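Local coordinates for protein restriction endonuclease (Mycobacterium sp., PDB 4F0Q) that cleaves DNA in a cytosine-methylation-dependent manner as a tetrameric restriction endonuclease, probably recognising the modified base through its N-terminal region, at residues R140-T145 and E243-W248. Numbering follows the deposited sequence.
Sequences RLHAGT and ESWIRW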
loop_
_atom_site.group_PDB
_atom_site.type_symbol
_atom_site.label_atom_id
_atom_site.label_comp_id
_atom_site.label_asym_id
_atom_site.label_seq_id
_atom_site.Cartn_x
_atom_site.Cartn_y
_atom_site.Cartn_z
ATOM N N ARG A 140 -4.718 10.011 30.805
ATOM C CA ARG A 140 -4.307 8.953 31.722
ATOM C C ARG A 140 -5.344 7.828 31.795
ATOM O O ARG A 140 -4.994 6.655 31.929
ATOM C CB ARG A 140 -4.052 9.538 33.115
ATOM C CG ARG A 140 -3.869 8.508 34.220
ATOM C CD ARG A 140 -2.660 7.618 33.979
ATOM N NE ARG A 140 -2.525 6.615 35.031
ATOM C CZ ARG A 140 -3.087 5.412 34.994
ATOM N NH1 ARG A 140 -3.820 5.048 33.950
ATOM N NH2 ARG A 140 -2.913 4.567 36.000
ATOM N N LEU A 141 -6.619 8.191 31.689
ATOM C CA LEU A 141 -7.705 7.226 31.848
ATOM C C LEU A 141 -8.236 6.675 30.525
ATOM O O LEU A 141 -8.797 5.580 30.483
ATOM C CB LEU A 141 -8.845 7.838 32.665
ATOM C CG LEU A 141 -8.515 8.151 34.125
ATOM C CD1 LEU A 141 -9.697 8.810 34.815
ATOM C CD2 LEU A 141 -8.098 6.885 34.859
ATOM N N HIS A 142 -8.060 7.433 29.448
ATOM C CA HIS A 142 -8.466 6.978 28.123
ATOM C C HIS A 142 -7.485 5.937 27.596
ATOM O O HIS A 142 -7.753 5.256 26.607
ATOM C CB HIS A 142 -8.583 8.155 27.154
ATOM C CG HIS A 142 -9.841 8.946 27.321
ATOM N ND1 HIS A 142 -10.816 9.007 26.349
ATOM C CD2 HIS A 142 -10.290 9.702 28.351
ATOM C CE1 HIS A 142 -11.808 9.772 26.770
ATOM N NE2 HIS A 142 -11.514 10.205 27.982
ATOM N N ALA A 143 -6.346 5.828 28.270
ATOM C CA ALA A 143 -5.384 4.774 27.992
ATOM C C ALA A 143 -5.181 3.938 29.250
ATOM O O ALA A 143 -4.091 3.424 29.497
ATOM C CB ALA A 143 -4.068 5.364 27.518
ATOM N N GLY A 144 -6.243 3.817 30.042
ATOM C CA GLY A 144 -6.208 3.036 31.266
ATOM C C GLY A 144 -5.851 1.585 31.012
ATOM O O GLY A 144 -6.346 0.970 30.067
ATOM N N THR A 145 -4.991 1.036 31.862
ATOM C CA THR A 145 -4.477 -0.316 31.666
ATOM C C THR A 145 -5.460 -1.397 32.102
ATOM O O THR A 145 -5.241 -2.579 31.844
ATOM C CB THR A 145 -3.143 -0.524 32.404
ATOM O OG1 THR A 145 -3.339 -0.338 33.811
ATOM C CG2 THR A 145 -2.103 0.466 31.904
ATOM N N GLU A 243 -23.176 1.429 23.222
ATOM C CA GLU A 243 -22.573 0.100 23.249
ATOM C C GLU A 243 -21.087 0.152 22.907
ATOM O O GLU A 243 -20.295 -0.639 23.418
ATOM C CB GLU A 243 -23.298 -0.837 22.279
ATOM C CG GLU A 243 -24.747 -1.130 22.645
ATOM C CD GLU A 243 -24.884 -2.163 23.751
ATOM O OE1 GLU A 243 -23.851 -2.583 24.316
ATOM O OE2 GLU A 243 -26.029 -2.560 24.054
ATOM N N SER A 244 -20.718 1.090 22.039
ATOM C CA SER A 244 -19.330 1.254 21.619
ATOM C C SER A 244 -18.438 1.664 22.785
ATOM O O SER A 244 -17.309 1.185 22.916
ATOM C CB SER A 244 -19.234 2.289 20.495
ATOM O OG SER A 244 -19.762 3.539 20.906
ATOM N N TRP A 245 -18.952 2.549 23.634
ATOM C CA TRP A 245 -18.198 3.019 24.788
ATOM C C TRP A 245 -18.051 1.911 25.823
ATOM O O TRP A 245 -17.031 1.816 26.501
ATOM C CB TRP A 245 -18.861 4.245 25.417
ATOM C CG TRP A 245 -17.977 4.937 26.405
ATOM C CD1 TRP A 245 -17.838 4.644 27.730
ATOM C CD2 TRP A 245 -17.097 6.037 26.145
ATOM N NE1 TRP A 245 -16.930 5.495 28.312
ATOM C CE2 TRP A 245 -16.461 6.360 27.358
ATOM C CE3 TRP A 245 -16.790 6.783 25.002
ATOM C CZ2 TRP A 245 -15.534 7.395 27.463
ATOM C CZ3 TRP A 245 -15.872 7.810 25.109
ATOM C CH2 TRP A 245 -15.252 8.105 26.329
ATOM N N ILE A 246 -19.081 1.078 25.940
ATOM C CA ILE A 246 -19.037 -0.079 26.826
ATOM C C ILE A 246 -17.983 -1.067 26.334
ATOM O O ILE A 246 -17.192 -1.601 27.123
ATOM C CB ILE A 246 -20.411 -0.772 26.903
ATOM C CG1 ILE A 246 -21.466 0.201 27.435
ATOM C CG2 ILE A 246 -20.341 -2.015 27.776
ATOM C CD1 ILE A 246 -22.864 -0.375 27.487
ATOM N N ARG A 247 -17.971 -1.295 25.023
ATOM C CA ARG A 247 -16.985 -2.174 24.407
ATOM C C ARG A 247 -15.572 -1.642 24.614
ATOM O O ARG A 247 -14.646 -2.412 24.853
ATOM C CB ARG A 247 -17.258 -2.351 22.912
ATOM C CG ARG A 247 -16.249 -3.264 22.231
ATOM C CD ARG A 247 -16.308 -3.176 20.717
ATOM N NE ARG A 247 -15.134 -3.798 20.111
ATOM C CZ ARG A 247 -14.903 -3.860 18.805
ATOM N NH1 ARG A 247 -15.772 -3.338 17.950
ATOM N NH2 ARG A 247 -13.804 -4.447 18.352
ATOM N N TRP A 248 -15.406 -0.326 24.518
ATOM C CA TRP A 248 -14.100 0.275 24.767
ATOM C C TRP A 248 -13.684 0.108 26.223
ATOM O O TRP A 248 -12.528 -0.201 26.513
ATOM C CB TRP A 248 -14.080 1.758 24.397
ATOM C CG TRP A 248 -12.831 2.433 24.873
ATOM C CD1 TRP A 248 -11.605 2.401 24.273
ATOM C CD2 TRP A 248 -12.676 3.218 26.061
ATOM N NE1 TRP A 248 -10.699 3.125 25.009
ATOM C CE2 TRP A 248 -11.332 3.637 26.111
ATOM C CE3 TRP A 248 -13.545 3.612 27.083
ATOM C CZ2 TRP A 248 -10.837 4.431 27.143
ATOM C CZ3 TRP A 248 -13.050 4.399 28.108
ATOM C CH2 TRP A 248 -11.709 4.801 28.129
HETATM O O HOH W 1 -7.787 2.856 25.524
#
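The backbone carbonyl of His142 is bridged to an indole by a water, which donates to His142 O at 2.6 Å and accepts from Trp248 NE1 at 3.0 Å. Around this bridge His142, Trp245 and Trp248 form an aromatic cluster joining helix 130-142 to helix 243-251, within the N-terminal family region of the PUA clan. Trp248 CG is anti to the backbone N (chi1 170°), which sends the indole across the gap, and two successive carbonyls meet its edge near the ring plane. Trp248 CZ2 lies 3.2 Å from His142 O. Leu141 O lies 3.8 Å from Trp248 CH2. The rings themselves meet obliquely. His142 and the six-membered ring of Trp248 have planes 41° apart and centroids separated by 5.7 Å. Trp245 stands almost perpendicular to the imidazole, with planes at 85°. On the same helix, Trp248 CE3 sits over one face of the Trp245 ring, displaced toward its rim; Trp223 meets Trp245 edge-to-face. Ile183 of strand 175-193 touches all three members, placing the cluster against the large sheet. Imidazole rotation is fixed by a hydrogen bond from His142 NE2 to Pro154 O, and at the ring's adjacent carbon, His142 CE1 reaches the outer edge of Trp245 at Trp245 CH2, 3.9 Å away.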